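Local atomic coordinates of intracellular serine protease (Bacillus licheniformis, PDB entry 4ZOQ), a protein that probably cleaves peptide bonds in lanthipeptide precursors in a sequence-specific way, as a serine endopeptidase of the subtilisin-like S8 family. Residues 207-212 against 315-320; 193-198 against 218-223. All coordinates share one frame; numbering follows the deposited sequence.

Contact 1: 207-212 against 315-320; sequences KSNNIS and LDLGKP
Asn209 meets the two leucines Leu317 and Leu315 at the protein surface, in a small contact that depends on van der Waals fit. Asn209 buries the most surface, and its CB is the part that touches Leu317, lying 3.9 Å from Leu317 CD2 and 4.0 Å from Leu317 CD1. The same CD1 methyl also approaches the backbone, 3.8 Å from Asn209 O, so the branched end of Leu317 straddles the root of the asparagine. Leu317 CG stands beside its own backbone N (chi1 -63°), which holds the fork toward Asn209. Leu315 plays a lesser part: its CD2 methyl meets the amide end of Asn209, and the two side chains cross at about a right angle. Asparagine suits its position because it tolerates the positive phi (81°) found here better than most residues. Just before it, Ser208 makes an ST turn, its OG accepting from Asn210 N at 3.3 Å, and Glu232 binds both Ser208 OG and Asn210 ND2, which steadies the bend carrying Asn209. On the other segment, Gly318 supplies a positive phi right after Leu317. Leu317 also touches Glu330, to which Leu315 is joined by a backbone bond. The contact thus brings the loop between strands 200-205 and 221-226 against the loop that leads from helix 303-313 to helix 333-338.

Contact 2: 193-198 against 218-223; sequences PSALKH and GREIEF
This is a polar contact in which one carboxylate reaches across to a tight turn beside the edge of the parallel part of the subtilase sheet. Residues 193-198 link strands 189-192 and 200-205, while 218-223 leads into edge strand 221-226, the sheet neighbour of 200-205. Glu220 spans the gap with its chain extended beyond CG (chi2 173°), which carries the carboxylate to Ser194 and Ala195. Glu220 OE2 lies at hydrogen-bonding distance, 2.7 Å, from Ser194 OG, but His191 ND1 competes for the same single proton, and which of the two takes it is not decided. The other oxygen, Glu220 OE1, lies 3.3 Å from both CB and CA of Ala195, a nonpolar contact at the root of a residue that adds nothing beyond CB. Both segments are shaped by type I turns: Leu196 N bonds to Pro193 O at 3.0 Å, and Ile221 N to Gly218 O at 3.2 Å. A cis peptide bond precedes Pro193, as in subtilisin relatives, and Gly218 has backbone angles (phi 152°) that are accessible essentially to glycine. Ser194 is buried, touching Ser171 on strand 168-172 and Ser201 on strand 200-205; its side chain lies about 11 Å from that of Ser276, the predicted nucleophile of the charge relay system. The surroundings are rich in hydroxyls: Ser194 and Ser201 both lie at hydrogen-bonding distance of Glu220 OE2, which is consistent with an ionised carboxylate there, though the Ser194 proton may instead go to His191, and the cluster would fix the turn's position relative to the edge strand.

Following the chain from the N terminus, the segments come in the order 193-198, 207-212, 218-223 and 315-320, so the two contacts cross rather than nest. Contact 2 closes a short loop of 19 residues that holds strand 200-205 and the segment 207-212 itself; contact 1 opens within that loop and closes only after 102 further residues, largely helical in their regular structure, that include helices 275-297 and 303-313. Contact 2 therefore ties neighbouring parts of the sheet region together, whereas contact 1 joins a loop beyond strand 200-205 to the C-terminal part of the fold. Their centres are 18 Å apart, and their nearest atoms about 6 Å.

Contact 1: 207-212 against 315-320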
ATOM      1  N   LYS B 207      16.713   5.894  10.744  1.00 32.19           N
ATOM      2  CA  LYS B 207      17.032   5.293  12.038  1.00 32.51           C
ATOM      3  C   LYS B 207      17.130   6.381  13.105  1.00 33.20           C
ATOM      4  O   LYS B 207      16.675   6.198  14.217  1.00 36.83           O
ATOM      5  CB  LYS B 207      18.345   4.523  11.967  1.00 28.60           C
ATOM      6  CG  LYS B 207      18.813   3.932  13.289  1.00 33.12           C
ATOM      7  CD  LYS B 207      20.225   3.352  13.118  1.00 35.68           C
ATOM      8  CE  LYS B 207      20.210   2.093  12.288  1.00 33.25           C
ATOM      9  NZ  LYS B 207      21.516   1.421  12.311  1.00 35.43           N
ATOM     10  N   SER B 208      17.641   7.546  12.725  1.00 33.89           N
ATOM     11  CA  SER B 208      17.804   8.663  13.658  1.00 34.24           C
ATOM     12  C   SER B 208      16.497   9.370  13.948  1.00 34.62           C
ATOM     13  O   SER B 208      16.446  10.235  14.811  1.00 32.64           O
ATOM     14  CB  SER B 208      18.779   9.680  13.083  1.00 34.16           C
ATOM     15  OG  SER B 208      18.212  10.250  11.919  1.00 35.06           O
ATOM     16  N   ASN B 209      15.455   8.985  13.208  1.00 32.87           N
ATOM     17  CA  ASN B 209      14.117   9.588  13.251  1.00 34.15           C
ATOM     18  C   ASN B 209      14.006  10.866  12.439  1.00 31.36           C
ATOM     19  O   ASN B 209      12.919  11.447  12.388  1.00 31.82           O
ATOM     20  CB  ASN B 209      13.598   9.841  14.668  1.00 28.34           C
ATOM     21  CG  ASN B 209      13.252   8.566  15.370  1.00 34.86           C
ATOM     22  OD1 ASN B 209      12.848   7.597  14.724  1.00 35.43           O
ATOM     23  ND2 ASN B 209      13.319   8.566  16.694  1.00 36.29           N
ATOM     24  N   ASN B 210      15.105  11.304  11.827  1.00 29.33           N
ATOM     25  CA  ASN B 210      15.003  12.353  10.819  1.00 32.05           C
ATOM     26  C   ASN B 210      14.195  11.840   9.617  1.00 31.19           C
ATOM     27  O   ASN B 210      14.212  10.650   9.301  1.00 28.15           O
ATOM     28  CB  ASN B 210      16.373  12.795  10.318  1.00 33.38           C
ATOM     29  CG  ASN B 210      17.181  13.524  11.366  1.00 40.73           C
ATOM     30  OD1 ASN B 210      16.632  14.108  12.312  1.00 46.82           O
ATOM     31  ND2 ASN B 210      18.502  13.517  11.193  1.00 43.90           N
ATOM     32  N   ILE B 211      13.520  12.735   8.914  1.00 32.72           N
ATOM     33  CA  ILE B 211      12.744  12.277   7.773  1.00 31.37           C
ATOM     34  C   ILE B 211      13.726  11.756   6.736  1.00 30.32           C
ATOM     35  O   ILE B 211      14.835  12.284   6.616  1.00 29.21           O
ATOM     36  CB  ILE B 211      11.860  13.407   7.165  1.00 32.79           C
ATOM     37  CG1 ILE B 211      10.718  12.804   6.321  1.00 30.68           C
ATOM     38  CG2 ILE B 211      12.720  14.409   6.342  1.00 28.71           C
ATOM     39  CD1 ILE B 211       9.603  12.173   7.169  1.00 27.35           C
ATOM     40  N   SER B 212      13.339  10.709   6.009  1.00 28.48           N
ATOM     41  CA  SER B 212      14.131  10.254   4.870  1.00 30.20           C
ATOM     42  C   SER B 212      14.087  11.391   3.865  1.00 29.59           C
ATOM     43  O   SER B 212      13.034  11.996   3.678  1.00 31.15           O
ATOM     44  CB  SER B 212      13.578   8.967   4.263  1.00 28.94           C
ATOM     45  OG  SER B 212      13.563   7.882   5.197  1.00 30.58           O
ATOM     46  N   LEU B 315       4.997   8.470  17.778  1.00 34.02           N
ATOM     47  CA  LEU B 315       5.979   9.386  18.294  1.00 34.08           C
ATOM     48  C   LEU B 315       5.935  10.732  17.576  1.00 32.05           C
ATOM     49  O   LEU B 315       6.234  10.809  16.386  1.00 31.14           O
ATOM     50  CB  LEU B 315       7.381   8.774  18.188  1.00 33.35           C
ATOM     51  CG  LEU B 315       8.531   9.642  18.692  1.00 35.82           C
ATOM     52  CD1 LEU B 315       8.328   9.920  20.190  1.00 36.25           C
ATOM     53  CD2 LEU B 315       9.842   8.900  18.454  1.00 33.53           C
ATOM     54  N   ASP B 316       5.589  11.785  18.317  1.00 32.55           N
ATOM     55  CA  ASP B 316       5.513  13.142  17.796  1.00 31.34           C
ATOM     56  C   ASP B 316       6.918  13.718  17.566  1.00 34.52           C
ATOM     57  O   ASP B 316       7.654  13.996  18.508  1.00 39.46           O
ATOM     58  CB  ASP B 316       4.714  14.030  18.734  1.00 32.05           C
ATOM     59  CG  ASP B 316       4.539  15.464  18.196  1.00 38.26           C
ATOM     60  OD1 ASP B 316       5.165  15.836  17.178  1.00 38.23           O
ATOM     61  OD2 ASP B 316       3.738  16.219  18.784  1.00 40.48           O
ATOM     62  N   LEU B 317       7.294  13.782  16.297  1.00 33.48           N
ATOM     63  CA  LEU B 317       8.576  14.282  15.841  1.00 37.26           C
ATOM     64  C   LEU B 317       8.399  15.661  15.189  1.00 36.36           C
ATOM     65  O   LEU B 317       7.266  16.107  14.947  1.00 35.87           O
ATOM     66  CB  LEU B 317       9.212  13.273  14.864  1.00 38.73           C
ATOM     67  CG  LEU B 317       9.537  11.882  15.462  1.00 39.32           C
ATOM     68  CD1 LEU B 317       9.732  10.784  14.388  1.00 35.36           C
ATOM     69  CD2 LEU B 317      10.743  11.928  16.393  1.00 36.19           C
ATOM     70  N   GLY B 318       9.511  16.361  14.947  1.00 40.55           N
ATOM     71  CA  GLY B 318       9.456  17.676  14.310  1.00 45.85           C
ATOM     72  C   GLY B 318       8.647  18.703  15.088  1.00 45.86           C
ATOM     73  O   GLY B 318       8.655  18.677  16.320  1.00 43.24           O
ATOM     74  N   LYS B 319       7.941  19.594  14.394  1.00 41.63           N
ATOM     75  CA  LYS B 319       7.124  20.542  15.128  1.00 43.51           C
ATOM     76  C   LYS B 319       6.057  19.798  15.907  1.00 43.91           C
ATOM     77  O   LYS B 319       5.457  18.848  15.402  1.00 47.36           O
ATOM     78  CB  LYS B 319       6.458  21.578  14.216  1.00 46.84           C
ATOM     79  CG  LYS B 319       7.416  22.469  13.453  1.00 55.61           C
ATOM     80  CD  LYS B 319       6.649  23.436  12.549  1.00 61.38           C
ATOM     81  CE  LYS B 319       7.590  24.466  11.913  1.00 66.63           C
ATOM     82  NZ  LYS B 319       6.842  25.578  11.244  1.00 67.81           N
ATOM     83  N   PRO B 320       5.824  20.253  17.147  1.00 44.38           N
ATOM     84  CA  PRO B 320       4.892  19.695  18.121  1.00 45.67           C
ATOM     85  C   PRO B 320       3.511  19.660  17.544  1.00 44.67           C
ATOM     86  O   PRO B 320       2.952  20.717  17.272  1.00 50.40           O
ATOM     87  CB  PRO B 320       4.949  20.679  19.292  1.00 44.16           C
ATOM     88  CG  PRO B 320       5.555  21.941  18.717  1.00 44.73           C
ATOM     89  CD  PRO B 320       6.493  21.462  17.665  1.00 48.15           C
TER

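Contact 2: 193-198 against 218-223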
ATOM      1  N   PRO B 193      -3.152   7.092  -4.768  1.00 33.80           N
ATOM      2  CA  PRO B 193      -4.306   7.465  -3.938  1.00 31.91           C
ATOM      3  C   PRO B 193      -3.985   8.174  -2.628  1.00 32.42           C
ATOM      4  O   PRO B 193      -4.904   8.452  -1.857  1.00 32.56           O
ATOM      5  CB  PRO B 193      -4.935   6.108  -3.619  1.00 36.05           C
ATOM      6  CG  PRO B 193      -3.728   5.164  -3.503  1.00 30.76           C
ATOM      7  CD  PRO B 193      -2.726   5.692  -4.531  1.00 33.34           C
ATOM      8  N   SER B 194      -2.716   8.472  -2.381  1.00 35.50           N
ATOM      9  CA  SER B 194      -2.285   8.984  -1.072  1.00 33.80           C
ATOM     10  C   SER B 194      -2.951  10.309  -0.698  1.00 32.63           C
ATOM     11  O   SER B 194      -3.133  10.603   0.485  1.00 32.12           O
ATOM     12  CB  SER B 194      -0.754   9.120  -1.028  1.00 31.82           C
ATOM     13  OG  SER B 194      -0.316  10.207  -1.809  1.00 32.16           O
ATOM     14  N   ALA B 195      -3.304  11.115  -1.697  1.00 32.96           N
ATOM     15  CA  ALA B 195      -3.920  12.412  -1.425  1.00 32.53           C
ATOM     16  C   ALA B 195      -5.406  12.321  -1.062  1.00 33.94           C
ATOM     17  O   ALA B 195      -5.970  13.277  -0.549  1.00 34.91           O
ATOM     18  CB  ALA B 195      -3.751  13.315  -2.609  1.00 30.66           C
ATOM     19  N   LEU B 196      -6.033  11.181  -1.346  1.00 32.55           N
ATOM     20  CA  LEU B 196      -7.478  11.012  -1.181  1.00 30.72           C
ATOM     21  C   LEU B 196      -7.962  11.020   0.256  1.00 32.62           C
ATOM     22  O   LEU B 196      -7.284  10.533   1.153  1.00 35.29           O
ATOM     23  CB  LEU B 196      -7.937   9.695  -1.819  1.00 31.94           C
ATOM     24  CG  LEU B 196      -7.727   9.439  -3.309  1.00 33.47           C
ATOM     25  CD1 LEU B 196      -8.043   7.967  -3.603  1.00 32.27           C
ATOM     26  CD2 LEU B 196      -8.603  10.368  -4.144  1.00 31.70           C
ATOM     27  N   LYS B 197      -9.174  11.503   0.457  1.00 29.05           N
ATOM     28  CA  LYS B 197      -9.809  11.365   1.745  1.00 32.63           C
ATOM     29  C   LYS B 197     -10.062   9.866   2.032  1.00 34.97           C
ATOM     30  O   LYS B 197     -10.284   9.070   1.100  1.00 34.80           O
ATOM     31  CB  LYS B 197     -11.102  12.170   1.766  1.00 35.62           C
ATOM     32  CG  LYS B 197     -11.647  12.442   3.143  1.00 40.11           C
ATOM     33  CD  LYS B 197     -12.987  13.180   3.045  1.00 46.90           C
ATOM     34  CE  LYS B 197     -13.389  13.795   4.373  1.00 43.07           C
ATOM     35  NZ  LYS B 197     -13.730  12.735   5.340  1.00 45.60           N
ATOM     36  N   HIS B 198      -9.947   9.496   3.313  1.00 34.51           N
ATOM     37  CA  HIS B 198     -10.062   8.117   3.805  1.00 33.41           C
ATOM     38  C   HIS B 198      -8.863   7.224   3.384  1.00 33.79           C
ATOM     39  O   HIS B 198      -8.845   6.020   3.622  1.00 33.67           O
ATOM     40  CB  HIS B 198     -11.376   7.489   3.356  1.00 35.50           C
ATOM     41  CG  HIS B 198     -12.579   8.311   3.688  1.00 39.13           C
ATOM     42  ND1 HIS B 198     -12.958   8.589   4.985  1.00 43.49           N
ATOM     43  CD2 HIS B 198     -13.501   8.901   2.890  1.00 38.34           C
ATOM     44  CE1 HIS B 198     -14.051   9.332   4.971  1.00 38.32           C
ATOM     45  NE2 HIS B 198     -14.405   9.530   3.713  1.00 37.51           N
ATOM     46  N   GLY B 218       3.779  17.102   3.208  1.00 32.99           N
ATOM     47  CA  GLY B 218       2.547  17.820   2.933  1.00 33.43           C
ATOM     48  C   GLY B 218       1.506  17.600   4.008  1.00 31.64           C
ATOM     49  O   GLY B 218       1.687  16.756   4.879  1.00 32.55           O
ATOM     50  N   ARG B 219       0.406  18.346   3.934  1.00 31.46           N
ATOM     51  CA  ARG B 219      -0.649  18.249   4.923  1.00 35.11           C
ATOM     52  C   ARG B 219      -1.306  16.873   4.918  1.00 33.59           C
ATOM     53  O   ARG B 219      -1.929  16.500   5.901  1.00 32.67           O
ATOM     54  CB  ARG B 219      -1.696  19.341   4.693  1.00 37.92           C
ATOM     55  CG  ARG B 219      -1.112  20.741   4.799  1.00 42.96           C
ATOM     56  CD  ARG B 219      -2.158  21.840   4.682  1.00 43.02           C
ATOM     57  NE  ARG B 219      -1.542  23.026   4.108  1.00 43.21           N
ATOM     58  CZ  ARG B 219      -1.489  23.297   2.814  1.00 46.53           C
ATOM     59  NH1 ARG B 219      -2.119  22.531   1.940  1.00 45.17           N
ATOM     60  NH2 ARG B 219      -0.870  24.388   2.401  1.00 60.24           N
ATOM     61  N   GLU B 220      -1.192  16.156   3.795  1.00 32.90           N
ATOM     62  CA  GLU B 220      -1.777  14.822   3.648  1.00 36.12           C
ATOM     63  C   GLU B 220      -1.044  13.749   4.442  1.00 34.39           C
ATOM     64  O   GLU B 220      -1.654  12.743   4.765  1.00 33.58           O
ATOM     65  CB  GLU B 220      -1.826  14.392   2.173  1.00 30.72           C
ATOM     66  CG  GLU B 220      -0.489  13.969   1.597  1.00 34.15           C
ATOM     67  CD  GLU B 220      -0.607  13.383   0.191  1.00 39.00           C
ATOM     68  OE1 GLU B 220      -1.138  14.093  -0.704  1.00 37.30           O
ATOM     69  OE2 GLU B 220      -0.167  12.218  -0.020  1.00 33.29           O
ATOM     70  N   ILE B 221       0.240  13.960   4.752  1.00 33.83           N
ATOM     71  CA  ILE B 221       1.013  12.973   5.505  1.00 31.59           C
ATOM     72  C   ILE B 221       0.363  12.769   6.872  1.00 36.36           C
ATOM     73  O   ILE B 221       0.126  13.753   7.589  1.00 33.51           O
ATOM     74  CB  ILE B 221       2.438  13.403   5.762  1.00 29.38           C
ATOM     75  CG1 ILE B 221       3.156  13.864   4.494  1.00 30.33           C
ATOM     76  CG2 ILE B 221       3.193  12.269   6.490  1.00 30.17           C
ATOM     77  CD1 ILE B 221       3.408  12.816   3.486  1.00 30.64           C
ATOM     78  N   GLU B 222       0.050  11.524   7.228  1.00 29.70           N
ATOM     79  CA  GLU B 222      -0.572  11.259   8.518  1.00 33.14           C
ATOM     80  C   GLU B 222       0.347  10.570   9.482  1.00 32.92           C
ATOM     81  O   GLU B 222       0.269  10.797  10.697  1.00 30.89           O
ATOM     82  CB  GLU B 222      -1.827  10.399   8.385  1.00 33.23           C
ATOM     83  CG  GLU B 222      -2.978  11.161   7.833  1.00 37.63           C
ATOM     84  CD  GLU B 222      -4.281  10.506   8.147  1.00 44.14           C
ATOM     85  OE1 GLU B 222      -4.506  10.237   9.347  1.00 51.79           O
ATOM     86  OE2 GLU B 222      -5.052  10.232   7.201  1.00 45.90           O
ATOM     87  N   PHE B 223       1.184   9.693   8.937  1.00 29.17           N
ATOM     88  CA  PHE B 223       2.119   8.954   9.748  1.00 28.69           C
ATOM     89  C   PHE B 223       3.424   8.768   9.010  1.00 27.93           C
ATOM     90  O   PHE B 223       3.540   8.966   7.810  1.00 25.28           O
ATOM     91  CB  PHE B 223       1.603   7.581  10.127  1.00 25.96           C
ATOM     92  CG  PHE B 223       0.363   7.587  10.937  1.00 32.00           C
ATOM     93  CD1 PHE B 223       0.397   7.920  12.283  1.00 30.43           C
ATOM     94  CD2 PHE B 223      -0.848   7.187  10.364  1.00 28.81           C
ATOM     95  CE1 PHE B 223      -0.745   7.894  13.034  1.00 34.04           C
ATOM     96  CE2 PHE B 223      -1.994   7.153  11.109  1.00 32.13           C
ATOM     97  CZ  PHE B 223      -1.955   7.511  12.453  1.00 33.55           C
TER